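Local atomic coordinates of neuraminidase (Influenza A virus, PDB entry 4GDI), a protein that is a neuraminidase-like surface glycoprotein of a bat influenza virus, classed with sialidases that remove terminal sialic acid, although its putative active site has diverged. Residues A[148-153]-A[266-271]; A[223-228]-A[233-238]; A[277-282]-A[298-303]. All coordinates share one frame; numbering follows the deposited sequence.

Contact 1 of 3, residues A[148-153]-A[266-271]. With NO3 (nitrate ion), chain B.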
ATOM      1  N   PRO A 148       9.975 -19.803 -20.952  1.00 23.80           N
ATOM      2  CA  PRO A 148       9.525 -19.017 -22.112  1.00 25.38           C
ATOM      3  C   PRO A 148       9.171 -17.542 -21.880  1.00 22.97           C
ATOM      4  O   PRO A 148       8.863 -16.847 -22.852  1.00 25.15           O
ATOM      5  CB  PRO A 148       8.283 -19.771 -22.573  1.00 22.41           C
ATOM      6  CG  PRO A 148       7.755 -20.421 -21.333  1.00 24.83           C
ATOM      7  CD  PRO A 148       8.951 -20.760 -20.495  1.00 23.24           C
ATOM      8  N   ASN A 149       9.221 -17.065 -20.643  1.00 18.25           N
ATOM      9  CA  ASN A 149       8.872 -15.680 -20.344  1.00 18.88           C
ATOM     10  C   ASN A 149       7.461 -15.353 -20.813  1.00 23.98           C
ATOM     11  O   ASN A 149       7.201 -14.340 -21.449  1.00 20.27           O
ATOM     12  CB  ASN A 149       9.914 -14.724 -20.934  1.00 20.28           C
ATOM     13  CG  ASN A 149      11.317 -15.101 -20.528  1.00 27.17           C
ATOM     14  OD1 ASN A 149      11.616 -15.243 -19.335  1.00 23.01           O
ATOM     15  ND2 ASN A 149      12.170 -15.329 -21.509  1.00 24.00           N
ATOM     16  N   SER A 150       6.554 -16.256 -20.480  1.00 18.98           N
ATOM     17  CA  SER A 150       5.136 -16.061 -20.709  1.00 17.47           C
ATOM     18  C   SER A 150       4.443 -16.968 -19.705  1.00 20.11           C
ATOM     19  O   SER A 150       5.071 -17.876 -19.167  1.00 21.22           O
ATOM     20  CB  SER A 150       4.770 -16.482 -22.125  1.00 22.82           C
ATOM     21  OG  SER A 150       3.495 -16.004 -22.507  1.00 23.70           O
ATOM     22  N   GLU A 151       3.164 -16.747 -19.450  1.00 19.90           N
ATOM     23  CA  GLU A 151       2.515 -17.495 -18.383  1.00 19.20           C
ATOM     24  C   GLU A 151       2.457 -18.968 -18.696  1.00 21.38           C
ATOM     25  O   GLU A 151       2.279 -19.369 -19.851  1.00 22.76           O
ATOM     26  CB  GLU A 151       1.104 -16.971 -18.069  1.00 18.67           C
ATOM     27  CG  GLU A 151       0.019 -17.279 -19.081  1.00 20.07           C
ATOM     28  CD  GLU A 151      -1.379 -16.864 -18.564  1.00 28.24           C
ATOM     29  OE1 GLU A 151      -1.478 -16.480 -17.378  1.00 21.16           O
ATOM     30  OE2 GLU A 151      -2.367 -16.915 -19.328  1.00 23.28           O
ATOM     31  N   CYS A 152       2.594 -19.779 -17.652  1.00 22.58           N
ATOM     32  CA  CYS A 152       2.359 -21.204 -17.801  1.00 18.98           C
ATOM     33  C   CYS A 152       0.841 -21.447 -17.785  1.00 23.99           C
ATOM     34  O   CYS A 152       0.059 -20.537 -17.531  1.00 22.29           O
ATOM     35  CB  CYS A 152       3.135 -22.043 -16.757  1.00 16.77           C
ATOM     36  SG  CYS A 152       3.279 -21.384 -15.097  1.00 22.07           S
ATOM     37  N   ILE A 153       0.431 -22.662 -18.103  1.00 20.35           N
ATOM     38  CA  ILE A 153      -0.969 -22.951 -18.336  1.00 16.91           C
ATOM     39  C   ILE A 153      -1.503 -23.942 -17.310  1.00 22.27           C
ATOM     40  O   ILE A 153      -1.019 -25.080 -17.234  1.00 23.44           O
ATOM     41  CB  ILE A 153      -1.170 -23.553 -19.746  1.00 21.55           C
ATOM     42  CG1 ILE A 153      -0.752 -22.554 -20.823  1.00 23.16           C
ATOM     43  CG2 ILE A 153      -2.608 -23.935 -19.960  1.00 24.57           C
ATOM     44  CD1 ILE A 153      -1.450 -21.195 -20.697  1.00 30.93           C
ATOM     45  N   GLY A 266      14.772 -13.888 -34.444  1.00 24.79           N
ATOM     46  CA  GLY A 266      13.351 -13.771 -34.238  1.00 30.15           C
ATOM     47  C   GLY A 266      13.007 -13.131 -32.910  1.00 31.18           C
ATOM     48  O   GLY A 266      13.882 -12.700 -32.149  1.00 25.85           O
ATOM     49  N   ILE A 267      11.711 -13.066 -32.634  1.00 27.60           N
ATOM     50  CA  ILE A 267      11.216 -12.367 -31.467  1.00 22.11           C
ATOM     51  C   ILE A 267       9.910 -13.019 -31.009  1.00 28.71           C
ATOM     52  O   ILE A 267       9.111 -13.458 -31.831  1.00 20.03           O
ATOM     53  CB  ILE A 267      11.025 -10.874 -31.776  1.00 21.30           C
ATOM     54  CG1 ILE A 267      10.828 -10.090 -30.473  1.00 24.75           C
ATOM     55  CG2 ILE A 267       9.875 -10.684 -32.750  1.00 23.86           C
ATOM     56  CD1 ILE A 267      10.906  -8.585 -30.617  1.00 33.55           C
ATOM     57  N   GLN A 268       9.726 -13.138 -29.693  1.00 20.56           N
ATOM     58  CA  GLN A 268       8.519 -13.768 -29.142  1.00 16.27           C
ATOM     59  C   GLN A 268       7.257 -13.162 -29.730  1.00 19.52           C
ATOM     60  O   GLN A 268       7.109 -11.936 -29.790  1.00 21.73           O
ATOM     61  CB  GLN A 268       8.497 -13.605 -27.619  1.00 21.05           C
ATOM     62  CG  GLN A 268       7.408 -14.408 -26.901  1.00 16.26           C
ATOM     63  CD  GLN A 268       7.736 -14.591 -25.423  1.00 18.11           C
ATOM     64  OE1 GLN A 268       8.446 -13.778 -24.835  1.00 22.43           O
ATOM     65  NE2 GLN A 268       7.235 -15.661 -24.834  1.00 19.33           N
ATOM     66  N   GLY A 269       6.344 -14.029 -30.155  1.00 20.99           N
ATOM     67  CA  GLY A 269       5.074 -13.608 -30.711  1.00 19.05           C
ATOM     68  C   GLY A 269       4.028 -14.715 -30.697  1.00 24.12           C
ATOM     69  O   GLY A 269       4.313 -15.843 -30.310  1.00 18.74           O
ATOM     70  N   PHE A 270       2.821 -14.388 -31.142  1.00 23.88           N
ATOM     71  CA  PHE A 270       1.678 -15.283 -30.991  1.00 19.67           C
ATOM     72  C   PHE A 270       0.804 -15.377 -32.242  1.00 24.02           C
ATOM     73  O   PHE A 270       0.753 -14.443 -33.046  1.00 19.91           O
ATOM     74  CB  PHE A 270       0.809 -14.805 -29.821  1.00 17.00           C
ATOM     75  CG  PHE A 270       0.105 -13.487 -30.068  1.00 16.00           C
ATOM     76  CD1 PHE A 270      -1.131 -13.454 -30.676  1.00 22.18           C
ATOM     77  CD2 PHE A 270       0.677 -12.284 -29.671  1.00 20.71           C
ATOM     78  CE1 PHE A 270      -1.792 -12.247 -30.891  1.00 19.84           C
ATOM     79  CE2 PHE A 270       0.023 -11.070 -29.880  1.00 20.35           C
ATOM     80  CZ  PHE A 270      -1.206 -11.052 -30.498  1.00 19.54           C
ATOM     81  N   ILE A 271       0.128 -16.517 -32.366  1.00 23.68           N
ATOM     82  CA  ILE A 271      -0.932 -16.757 -33.357  1.00 18.48           C
ATOM     83  C   ILE A 271      -2.112 -17.371 -32.603  1.00 20.17           C
ATOM     84  O   ILE A 271      -1.947 -18.383 -31.925  1.00 20.72           O
ATOM     85  CB  ILE A 271      -0.463 -17.744 -34.457  1.00 18.78           C
ATOM     86  CG1 ILE A 271       0.640 -17.106 -35.315  1.00 16.58           C
ATOM     87  CG2 ILE A 271      -1.641 -18.222 -35.320  1.00 23.43           C
ATOM     88  CD1 ILE A 271       1.101 -17.963 -36.469  1.00 22.36           C
TER
HETATM   89  N   NO3 B 514      12.512 -12.868 -26.580  1.00 53.07           N
HETATM   90  O1  NO3 B 514      11.518 -13.331 -25.705  1.00 46.18           O
HETATM   91  O2  NO3 B 514      13.847 -12.794 -26.143  1.00 69.53           O
HETATM   92  O3  NO3 B 514      12.170 -12.479 -27.879  1.00 26.63           O
HETATM   93  O   HOH W   1      11.111 -14.942 -24.121  1.00 40.10           O
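Near the centre of the beta-propeller, two loops that each run between sheets meet through Q268 and P148. The contact is small and buried, and one glutamine side chain carries nearly all of it. Q268 has CG anti to its own backbone N (chi1 -171°) and stays extended beyond it. This sends the amide straight out at the bend formed by P148, N149 and S150. There Q268 NE2 donates to P148 O at 2.8 Å. The bond is bent, with 135° at the hydrogen. The acceptor lies 31° out of the amide plane, so the short distance comes with imperfect alignment. S150 CB lies beside the same nitrogen, 3.8 Å from Q268 NE2.

The other end of the amide is reached through water. N149 ND2 donates to the water at 2.8 Å, and the water donates to Q268 OE1 at 3.0 Å. Both ends of the amide are thus engaged, which fixes how it is turned. N149 OD1 accepts a hydrogen bond from S102 N, and S150 OG is bonded to T201 OG1. A nitrate ion, probably from the crystallisation liquor, accepts from Q268 N through its O3 at 3.1 Å and also binds R320.

I267 N is bonded to D245, a calcium ligand, which ties this loop to the metal site. The backbone of Q268 pairs with S321 of strand 317-324. On the other loop, N149 and C152 pair with strand 101-106, C152 forms a disulfide with C105, and P148 touches strand 200-205.

Contact 2 of 3, residues A[223-228]-A[233-238]. With FUC (alpha-L-fucopyranose), chain G.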
ATOM      1  N   PRO A 223       6.288 -21.660 -35.678  1.00 23.95           N
ATOM      2  CA  PRO A 223       5.742 -23.001 -35.455  1.00 23.93           C
ATOM      3  C   PRO A 223       4.694 -22.988 -34.338  1.00 23.51           C
ATOM      4  O   PRO A 223       4.750 -22.160 -33.415  1.00 25.27           O
ATOM      5  CB  PRO A 223       6.963 -23.815 -35.028  1.00 26.27           C
ATOM      6  CG  PRO A 223       7.880 -22.811 -34.405  1.00 28.10           C
ATOM      7  CD  PRO A 223       7.658 -21.515 -35.150  1.00 21.30           C
ATOM      8  N   LEU A 224       3.750 -23.908 -34.422  1.00 25.67           N
ATOM      9  CA  LEU A 224       2.657 -23.979 -33.460  1.00 22.20           C
ATOM     10  C   LEU A 224       2.596 -25.319 -32.781  1.00 23.32           C
ATOM     11  O   LEU A 224       2.845 -26.360 -33.390  1.00 23.75           O
ATOM     12  CB  LEU A 224       1.326 -23.733 -34.162  1.00 25.40           C
ATOM     13  CG  LEU A 224       1.266 -22.389 -34.871  1.00 29.53           C
ATOM     14  CD1 LEU A 224       0.014 -22.292 -35.706  1.00 32.69           C
ATOM     15  CD2 LEU A 224       1.323 -21.253 -33.845  1.00 25.96           C
ATOM     16  N   LEU A 225       2.234 -25.297 -31.506  1.00 22.63           N
ATOM     17  CA  LEU A 225       2.131 -26.527 -30.750  1.00 21.46           C
ATOM     18  C   LEU A 225       0.712 -26.645 -30.201  1.00 23.44           C
ATOM     19  O   LEU A 225       0.155 -25.675 -29.700  1.00 19.62           O
ATOM     20  CB  LEU A 225       3.158 -26.529 -29.620  1.00 23.62           C
ATOM     21  CG  LEU A 225       3.055 -27.624 -28.562  1.00 21.99           C
ATOM     22  CD1 LEU A 225       3.421 -28.997 -29.103  1.00 21.73           C
ATOM     23  CD2 LEU A 225       3.934 -27.245 -27.363  1.00 27.79           C
ATOM     24  N   ARG A 226       0.132 -27.832 -30.330  1.00 20.39           N
ATOM     25  CA  ARG A 226      -1.157 -28.140 -29.726  1.00 21.68           C
ATOM     26  C   ARG A 226      -0.950 -29.385 -28.905  1.00 21.22           C
ATOM     27  O   ARG A 226      -0.413 -30.373 -29.412  1.00 25.00           O
ATOM     28  CB  ARG A 226      -2.205 -28.443 -30.801  1.00 21.71           C
ATOM     29  CG  ARG A 226      -2.470 -27.289 -31.761  1.00 28.22           C
ATOM     30  CD  ARG A 226      -2.968 -27.812 -33.097  1.00 27.72           C
ATOM     31  NE  ARG A 226      -3.242 -26.732 -34.037  1.00 26.32           N
ATOM     32  CZ  ARG A 226      -3.560 -26.920 -35.310  1.00 29.70           C
ATOM     33  NH1 ARG A 226      -3.620 -28.148 -35.811  1.00 26.66           N
ATOM     34  NH2 ARG A 226      -3.817 -25.879 -36.086  1.00 30.32           N
ATOM     35  N   PHE A 227      -1.353 -29.356 -27.643  1.00 24.29           N
ATOM     36  CA  PHE A 227      -1.219 -30.540 -26.816  1.00 27.48           C
ATOM     37  C   PHE A 227      -2.336 -30.678 -25.795  1.00 30.28           C
ATOM     38  O   PHE A 227      -3.068 -29.730 -25.540  1.00 27.62           O
ATOM     39  CB  PHE A 227       0.180 -30.617 -26.182  1.00 26.80           C
ATOM     40  CG  PHE A 227       0.459 -29.605 -25.096  1.00 24.42           C
ATOM     41  CD1 PHE A 227       0.209 -29.909 -23.766  1.00 17.65           C
ATOM     42  CD2 PHE A 227       1.065 -28.387 -25.392  1.00 25.07           C
ATOM     43  CE1 PHE A 227       0.508 -29.007 -22.759  1.00 17.95           C
ATOM     44  CE2 PHE A 227       1.375 -27.483 -24.386  1.00 26.80           C
ATOM     45  CZ  PHE A 227       1.100 -27.792 -23.067  1.00 22.33           C
ATOM     46  N   THR A 228      -2.493 -31.893 -25.277  1.00 27.00           N
ATOM     47  CA  THR A 228      -3.549 -32.217 -24.331  1.00 20.89           C
ATOM     48  C   THR A 228      -3.012 -32.311 -22.906  1.00 20.95           C
ATOM     49  O   THR A 228      -1.788 -32.308 -22.671  1.00 24.68           O
ATOM     50  CB  THR A 228      -4.212 -33.562 -24.660  1.00 23.29           C
ATOM     51  OG1 THR A 228      -3.305 -34.636 -24.364  1.00 22.07           O
ATOM     52  CG2 THR A 228      -4.633 -33.644 -26.142  1.00 27.62           C
ATOM     53  N   TYR A 233       0.444 -34.536 -28.463  1.00 22.88           N
ATOM     54  CA  TYR A 233       0.751 -33.257 -29.091  1.00 25.20           C
ATOM     55  C   TYR A 233       0.928 -33.353 -30.602  1.00 19.82           C
ATOM     56  O   TYR A 233       1.099 -34.439 -31.172  1.00 23.86           O
ATOM     57  CB  TYR A 233       2.020 -32.644 -28.469  1.00 19.67           C
ATOM     58  CG  TYR A 233       3.287 -33.283 -28.992  1.00 24.84           C
ATOM     59  CD1 TYR A 233       3.812 -34.411 -28.380  1.00 21.49           C
ATOM     60  CD2 TYR A 233       3.945 -32.772 -30.109  1.00 24.50           C
ATOM     61  CE1 TYR A 233       4.965 -35.018 -28.856  1.00 25.38           C
ATOM     62  CE2 TYR A 233       5.101 -33.371 -30.595  1.00 30.19           C
ATOM     63  CZ  TYR A 233       5.602 -34.500 -29.959  1.00 28.52           C
ATOM     64  OH  TYR A 233       6.743 -35.118 -30.408  1.00 32.15           O
ATOM     65  N   GLN A 234       0.853 -32.195 -31.246  1.00 23.87           N
ATOM     66  CA  GLN A 234       1.205 -32.076 -32.648  1.00 22.88           C
ATOM     67  C   GLN A 234       1.886 -30.724 -32.837  1.00 28.23           C
ATOM     68  O   GLN A 234       1.491 -29.720 -32.241  1.00 19.95           O
ATOM     69  CB  GLN A 234      -0.018 -32.233 -33.565  1.00 28.92           C
ATOM     70  CG  GLN A 234      -0.789 -30.963 -33.867  1.00 49.31           C
ATOM     71  CD  GLN A 234      -1.831 -31.128 -34.982  1.00 55.21           C
ATOM     72  OE1 GLN A 234      -2.972 -30.659 -34.856  1.00 44.57           O
ATOM     73  NE2 GLN A 234      -1.441 -31.776 -36.082  1.00 47.60           N
ATOM     74  N   ILE A 235       2.936 -30.699 -33.642  1.00 29.61           N
ATOM     75  CA  ILE A 235       3.544 -29.435 -34.012  1.00 28.27           C
ATOM     76  C   ILE A 235       3.115 -29.144 -35.442  1.00 28.24           C
ATOM     77  O   ILE A 235       3.151 -30.030 -36.288  1.00 31.70           O
ATOM     78  CB  ILE A 235       5.072 -29.479 -33.860  1.00 27.99           C
ATOM     79  CG1 ILE A 235       5.420 -29.570 -32.372  1.00 24.54           C
ATOM     80  CG2 ILE A 235       5.711 -28.250 -34.480  1.00 24.08           C
ATOM     81  CD1 ILE A 235       6.885 -29.801 -32.091  1.00 30.51           C
ATOM     82  N   VAL A 236       2.695 -27.905 -35.688  1.00 19.33           N
ATOM     83  CA  VAL A 236       2.103 -27.500 -36.958  1.00 27.50           C
ATOM     84  C   VAL A 236       2.789 -26.248 -37.535  1.00 26.04           C
ATOM     85  O   VAL A 236       3.284 -25.395 -36.791  1.00 23.80           O
ATOM     86  CB  VAL A 236       0.607 -27.220 -36.735  1.00 39.25           C
ATOM     87  CG1 VAL A 236       0.064 -26.281 -37.773  1.00 58.43           C
ATOM     88  CG2 VAL A 236      -0.165 -28.539 -36.713  1.00 45.08           C
ATOM     89  N   GLU A 237       2.810 -26.148 -38.859  1.00 23.53           N
ATOM     90  CA  GLU A 237       3.356 -24.987 -39.566  1.00 22.02           C
ATOM     91  C   GLU A 237       2.223 -24.166 -40.195  1.00 29.30           C
ATOM     92  O   GLU A 237       1.319 -24.724 -40.814  1.00 29.80           O
ATOM     93  CB  GLU A 237       4.312 -25.456 -40.675  1.00 28.58           C
ATOM     94  CG  GLU A 237       5.051 -24.318 -41.355  1.00 23.40           C
ATOM     95  CD  GLU A 237       6.180 -23.749 -40.516  1.00 31.41           C
ATOM     96  OE1 GLU A 237       6.427 -24.274 -39.401  1.00 32.31           O
ATOM     97  OE2 GLU A 237       6.826 -22.781 -40.985  1.00 30.73           O
ATOM     98  N   PRO A 238       2.241 -22.837 -40.016  1.00 22.55           N
ATOM     99  CA  PRO A 238       1.221 -22.044 -40.716  1.00 32.85           C
ATOM    100  C   PRO A 238       1.265 -22.286 -42.229  1.00 33.12           C
ATOM    101  O   PRO A 238       2.341 -22.448 -42.796  1.00 23.42           O
ATOM    102  CB  PRO A 238       1.608 -20.606 -40.382  1.00 23.86           C
ATOM    103  CG  PRO A 238       2.268 -20.720 -39.007  1.00 26.34           C
ATOM    104  CD  PRO A 238       3.054 -22.020 -39.105  1.00 25.47           C
TER
HETATM  105  C1  FUC G   5       8.112 -32.735 -39.043  1.00 40.39           C
HETATM  106  C2  FUC G   5       6.592 -32.796 -38.981  1.00 45.40           C
HETATM  107  C3  FUC G   5       6.178 -33.023 -37.534  1.00 43.50           C
HETATM  108  C4  FUC G   5       6.715 -31.859 -36.715  1.00 38.52           C
HETATM  109  C5  FUC G   5       8.235 -31.781 -36.859  1.00 39.30           C
HETATM  110  C6  FUC G   5       8.795 -30.576 -36.100  1.00 23.40           C
HETATM  111  O2  FUC G   5       6.157 -33.870 -39.778  1.00 49.57           O
HETATM  112  O3  FUC G   5       4.778 -33.100 -37.416  1.00 35.14           O
HETATM  113  O4  FUC G   5       6.134 -30.670 -37.205  1.00 30.23           O
HETATM  114  O5  FUC G   5       8.581 -31.676 -38.230  1.00 42.04           O
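P223 brings its CA to 3.7 Å from V236 O, just ahead of the regular pairing of this antiparallel hairpin. L224 and V236 form a hydrogen-bonded pair: L224 N donates to V236 O and V236 N to L224 O, each at 2.8 Å. L225 faces I235 in a non-hydrogen-bonded pair. L225 CD1 is 3.9 Å from I235 CG1 and also meets the Y233 ring obliquely. I235 O accepts from O4 of a glycan fucose at 3.2 Å.

R226 and Q234 are the second hydrogen-bonded pair, and their side chains run side by side. R226 NH1 donates to Q234 OE1 at 2.8 Å. The oxygen lies in the guanidinium plane, but the nitrogen stands 58° out of the amide carbonyl plane. V236 lies over one guanidinium face, off toward its rim. R226 NE is in a salt bridge with D273, and NH1, besides Q234, with E301.

F227 CB and Y233 CB are 3.6 Å apart. Both residues put CG between backbone N and carbonyl carbon (chi1 71° and 78°), and the rings lead away; Y233 OH is bonded to N191 N. Strand 233-236 is an edge strand, within this chain, of a four-stranded antiparallel propeller blade, and strand 224-228 lies between it and strand 208-214.

Contact 3 of 3, residues A[277-282]-A[298-303]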
ATOM      1  N   ALA A 277      -8.626 -17.924 -37.188  1.00 30.16           N
ATOM      2  CA  ALA A 277      -7.343 -17.684 -36.557  1.00 26.72           C
ATOM      3  C   ALA A 277      -7.031 -16.200 -36.617  1.00 26.88           C
ATOM      4  O   ALA A 277      -7.614 -15.472 -37.418  1.00 26.41           O
ATOM      5  CB  ALA A 277      -6.258 -18.463 -37.273  1.00 20.90           C
ATOM      6  N   TRP A 278      -6.104 -15.756 -35.775  1.00 25.72           N
ATOM      7  CA  TRP A 278      -5.551 -14.410 -35.896  1.00 24.50           C
ATOM      8  C   TRP A 278      -4.045 -14.480 -35.890  1.00 23.69           C
ATOM      9  O   TRP A 278      -3.459 -15.169 -35.046  1.00 22.11           O
ATOM     10  CB  TRP A 278      -6.003 -13.524 -34.746  1.00 20.71           C
ATOM     11  CG  TRP A 278      -7.435 -13.130 -34.809  1.00 25.47           C
ATOM     12  CD1 TRP A 278      -8.506 -13.873 -34.426  1.00 22.69           C
ATOM     13  CD2 TRP A 278      -7.955 -11.879 -35.265  1.00 23.68           C
ATOM     14  NE1 TRP A 278      -9.663 -13.160 -34.604  1.00 27.66           N
ATOM     15  CE2 TRP A 278      -9.350 -11.930 -35.118  1.00 26.63           C
ATOM     16  CE3 TRP A 278      -7.374 -10.716 -35.777  1.00 21.98           C
ATOM     17  CZ2 TRP A 278     -10.174 -10.873 -35.481  1.00 22.97           C
ATOM     18  CZ3 TRP A 278      -8.194  -9.665 -36.136  1.00 26.94           C
ATOM     19  CH2 TRP A 278      -9.577  -9.749 -35.983  1.00 31.81           C
ATOM     20  N   THR A 279      -3.425 -13.783 -36.843  1.00 20.59           N
ATOM     21  CA  THR A 279      -1.983 -13.621 -36.876  1.00 20.71           C
ATOM     22  C   THR A 279      -1.641 -12.247 -36.371  1.00 24.81           C
ATOM     23  O   THR A 279      -2.497 -11.360 -36.361  1.00 20.65           O
ATOM     24  CB  THR A 279      -1.423 -13.780 -38.298  1.00 25.17           C
ATOM     25  OG1 THR A 279      -2.140 -12.925 -39.185  1.00 31.64           O
ATOM     26  CG2 THR A 279      -1.566 -15.232 -38.771  1.00 28.76           C
ATOM     27  N   SER A 280      -0.386 -12.059 -35.976  1.00 23.25           N
ATOM     28  CA  SER A 280       0.066 -10.757 -35.518  1.00 22.14           C
ATOM     29  C   SER A 280       1.520 -10.522 -35.932  1.00 19.21           C
ATOM     30  O   SER A 280       2.341 -11.434 -35.906  1.00 20.36           O
ATOM     31  CB  SER A 280      -0.122 -10.641 -33.997  1.00 26.54           C
ATOM     32  OG  SER A 280       0.592 -11.652 -33.327  1.00 26.36           O
ATOM     33  N   LYS A 281       1.827  -9.295 -36.344  1.00 23.49           N
ATOM     34  CA  LYS A 281       3.165  -8.980 -36.833  1.00 23.21           C
ATOM     35  C   LYS A 281       3.424  -7.470 -36.927  1.00 23.49           C
ATOM     36  O   LYS A 281       2.497  -6.643 -36.886  1.00 27.12           O
ATOM     37  CB  LYS A 281       3.375  -9.627 -38.200  1.00 23.96           C
ATOM     38  CG  LYS A 281       2.416  -9.097 -39.281  1.00 28.01           C
ATOM     39  CD  LYS A 281       2.653  -9.766 -40.644  1.00 28.68           C
ATOM     40  CE  LYS A 281       1.898  -9.036 -41.767  1.00 39.15           C
ATOM     41  NZ  LYS A 281       2.251  -9.561 -43.126  1.00 39.59           N
ATOM     42  N   THR A 282       4.699  -7.118 -37.030  1.00 33.83           N
ATOM     43  CA  THR A 282       5.084  -5.738 -37.315  1.00 26.24           C
ATOM     44  C   THR A 282       4.419  -5.294 -38.628  1.00 31.42           C
ATOM     45  O   THR A 282       4.222  -6.090 -39.542  1.00 29.52           O
ATOM     46  CB  THR A 282       6.602  -5.610 -37.438  1.00 26.77           C
ATOM     47  OG1 THR A 282       7.073  -6.493 -38.460  1.00 26.61           O
ATOM     48  CG2 THR A 282       7.304  -5.966 -36.094  1.00 27.94           C
ATOM     49  N   ASN A 298     -10.615 -19.419 -42.084  1.00 24.94           N
ATOM     50  CA  ASN A 298     -10.525 -20.866 -42.256  1.00 29.89           C
ATOM     51  C   ASN A 298      -9.410 -21.523 -41.453  1.00 30.23           C
ATOM     52  O   ASN A 298      -9.197 -22.730 -41.553  1.00 34.69           O
ATOM     53  CB  ASN A 298     -10.440 -21.215 -43.742  1.00 34.72           C
ATOM     54  CG  ASN A 298     -11.750 -20.912 -44.477  1.00 39.12           C
ATOM     55  OD1 ASN A 298     -12.811 -20.870 -43.867  1.00 38.21           O
ATOM     56  ND2 ASN A 298     -11.671 -20.702 -45.778  1.00 35.80           N
ATOM     57  N   GLY A 299      -8.716 -20.730 -40.640  1.00 34.77           N
ATOM     58  CA  GLY A 299      -7.731 -21.264 -39.713  1.00 29.81           C
ATOM     59  C   GLY A 299      -6.321 -21.201 -40.256  1.00 34.53           C
ATOM     60  O   GLY A 299      -6.109 -20.981 -41.451  1.00 25.57           O
ATOM     61  N   ILE A 300      -5.350 -21.416 -39.373  1.00 27.88           N
ATOM     62  CA  ILE A 300      -3.959 -21.186 -39.720  1.00 25.70           C
ATOM     63  C   ILE A 300      -3.404 -22.239 -40.675  1.00 21.72           C
ATOM     64  O   ILE A 300      -2.337 -22.052 -41.274  1.00 25.43           O
ATOM     65  CB  ILE A 300      -3.074 -21.104 -38.453  1.00 24.59           C
ATOM     66  CG1 ILE A 300      -1.758 -20.403 -38.782  1.00 25.60           C
ATOM     67  CG2 ILE A 300      -2.822 -22.490 -37.862  1.00 26.33           C
ATOM     68  CD1 ILE A 300      -1.934 -18.953 -39.262  1.00 28.30           C
ATOM     69  N   GLU A 301      -4.103 -23.359 -40.824  1.00 23.53           N
ATOM     70  CA  GLU A 301      -3.663 -24.360 -41.785  1.00 27.58           C
ATOM     71  C   GLU A 301      -4.388 -24.261 -43.127  1.00 36.97           C
ATOM     72  O   GLU A 301      -4.272 -25.154 -43.957  1.00 32.05           O
ATOM     73  CB  GLU A 301      -3.824 -25.757 -41.213  1.00 28.00           C
ATOM     74  CG  GLU A 301      -2.934 -26.028 -40.014  1.00 35.08           C
ATOM     75  CD  GLU A 301      -3.182 -27.395 -39.419  1.00 42.58           C
ATOM     76  OE1 GLU A 301      -4.205 -27.559 -38.712  1.00 40.18           O
ATOM     77  OE2 GLU A 301      -2.355 -28.296 -39.666  1.00 47.82           O
ATOM     78  N   SER A 302      -5.132 -23.184 -43.340  1.00 33.20           N
ATOM     79  CA  SER A 302      -5.730 -22.927 -44.648  1.00 30.82           C
ATOM     80  C   SER A 302      -4.802 -22.092 -45.517  1.00 34.30           C
ATOM     81  O   SER A 302      -3.665 -21.814 -45.141  1.00 29.13           O
ATOM     82  CB  SER A 302      -7.037 -22.170 -44.482  1.00 30.55           C
ATOM     83  OG  SER A 302      -6.797 -20.869 -43.992  1.00 33.03           O
ATOM     84  N   GLU A 303      -5.312 -21.676 -46.674  1.00 31.59           N
ATOM     85  CA  GLU A 303      -4.561 -20.831 -47.592  1.00 35.25           C
ATOM     86  C   GLU A 303      -4.196 -19.497 -46.958  1.00 30.87           C
ATOM     87  O   GLU A 303      -3.236 -18.846 -47.377  1.00 30.33           O
ATOM     88  CB  GLU A 303      -5.383 -20.578 -48.862  1.00 46.05           C
ATOM     89  CG  GLU A 303      -4.915 -21.356 -50.071  1.00 66.23           C
ATOM     90  CD  GLU A 303      -5.888 -21.256 -51.235  1.00 81.79           C
ATOM     91  OE1 GLU A 303      -6.550 -20.201 -51.374  1.00 79.45           O
ATOM     92  OE2 GLU A 303      -5.996 -22.237 -52.003  1.00 84.17           O
TER
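G299 O is gripped twice by S302, once from the side chain and once from the backbone. S302 OG donates to G299 O at 2.6 Å, in the carbonyl plane. S302 N reaches G299 O at 3.1 Å and closes a type I turn from G299 to S302. S302 OG is also bonded to G304 N, so the hydroxyl links the turn to the residues after it.

The start of this turn rests on strand 277-281. A277 CB points at it and lies 3.7 Å from I300 N and 4.0 Å from G299 CA. The methyl packs against the backbone of G299 and I300; the phi and psi of G299 are those that suit glycine. I300 places CG1 anti to its backbone N (chi1 -161°), and the branch then turns toward the strand. Its tip, I300 CD1, comes to 3.8 Å from T279 CG2, and the two side chains cross at a slant.

I300 also touches D273, and its backbone pairs with C239. Strand 277-281 is an outer strand of a three-stranded antiparallel sheet, and A277 and T279 pair with its neighbour, strand 289-296.

No hydrogen bond joins the turn to strand 277-281. The two are held together by the A277 methyl on the backbone at G299 and I300 and by the methyl contact of T279 with I300. The polar bonds lie within the turn and are consistent with a fixed shape that holds I300 against the strand.

How the contacts relate
Contact 1 lies near the centre of the chain, while contacts 2 and 3 lie further out, their centres about 16 and 18 Å from the centre of the chain. All three are largely buried, but contact 2 also reaches the surface, with Q234 exposed and a glycan fucose at I235. Contact 1 is polar and joins residues far apart in sequence. Contact 2 is a local hairpin with regular backbone bonding. Contact 3 is apolar between its segments. They form one continuous region. I271 of contact 1 packs on L224, P238 and I300, and F270 O is bonded to S280 OG. A salt bridge and the packing of I300 on the hairpin join contacts 2 and 3.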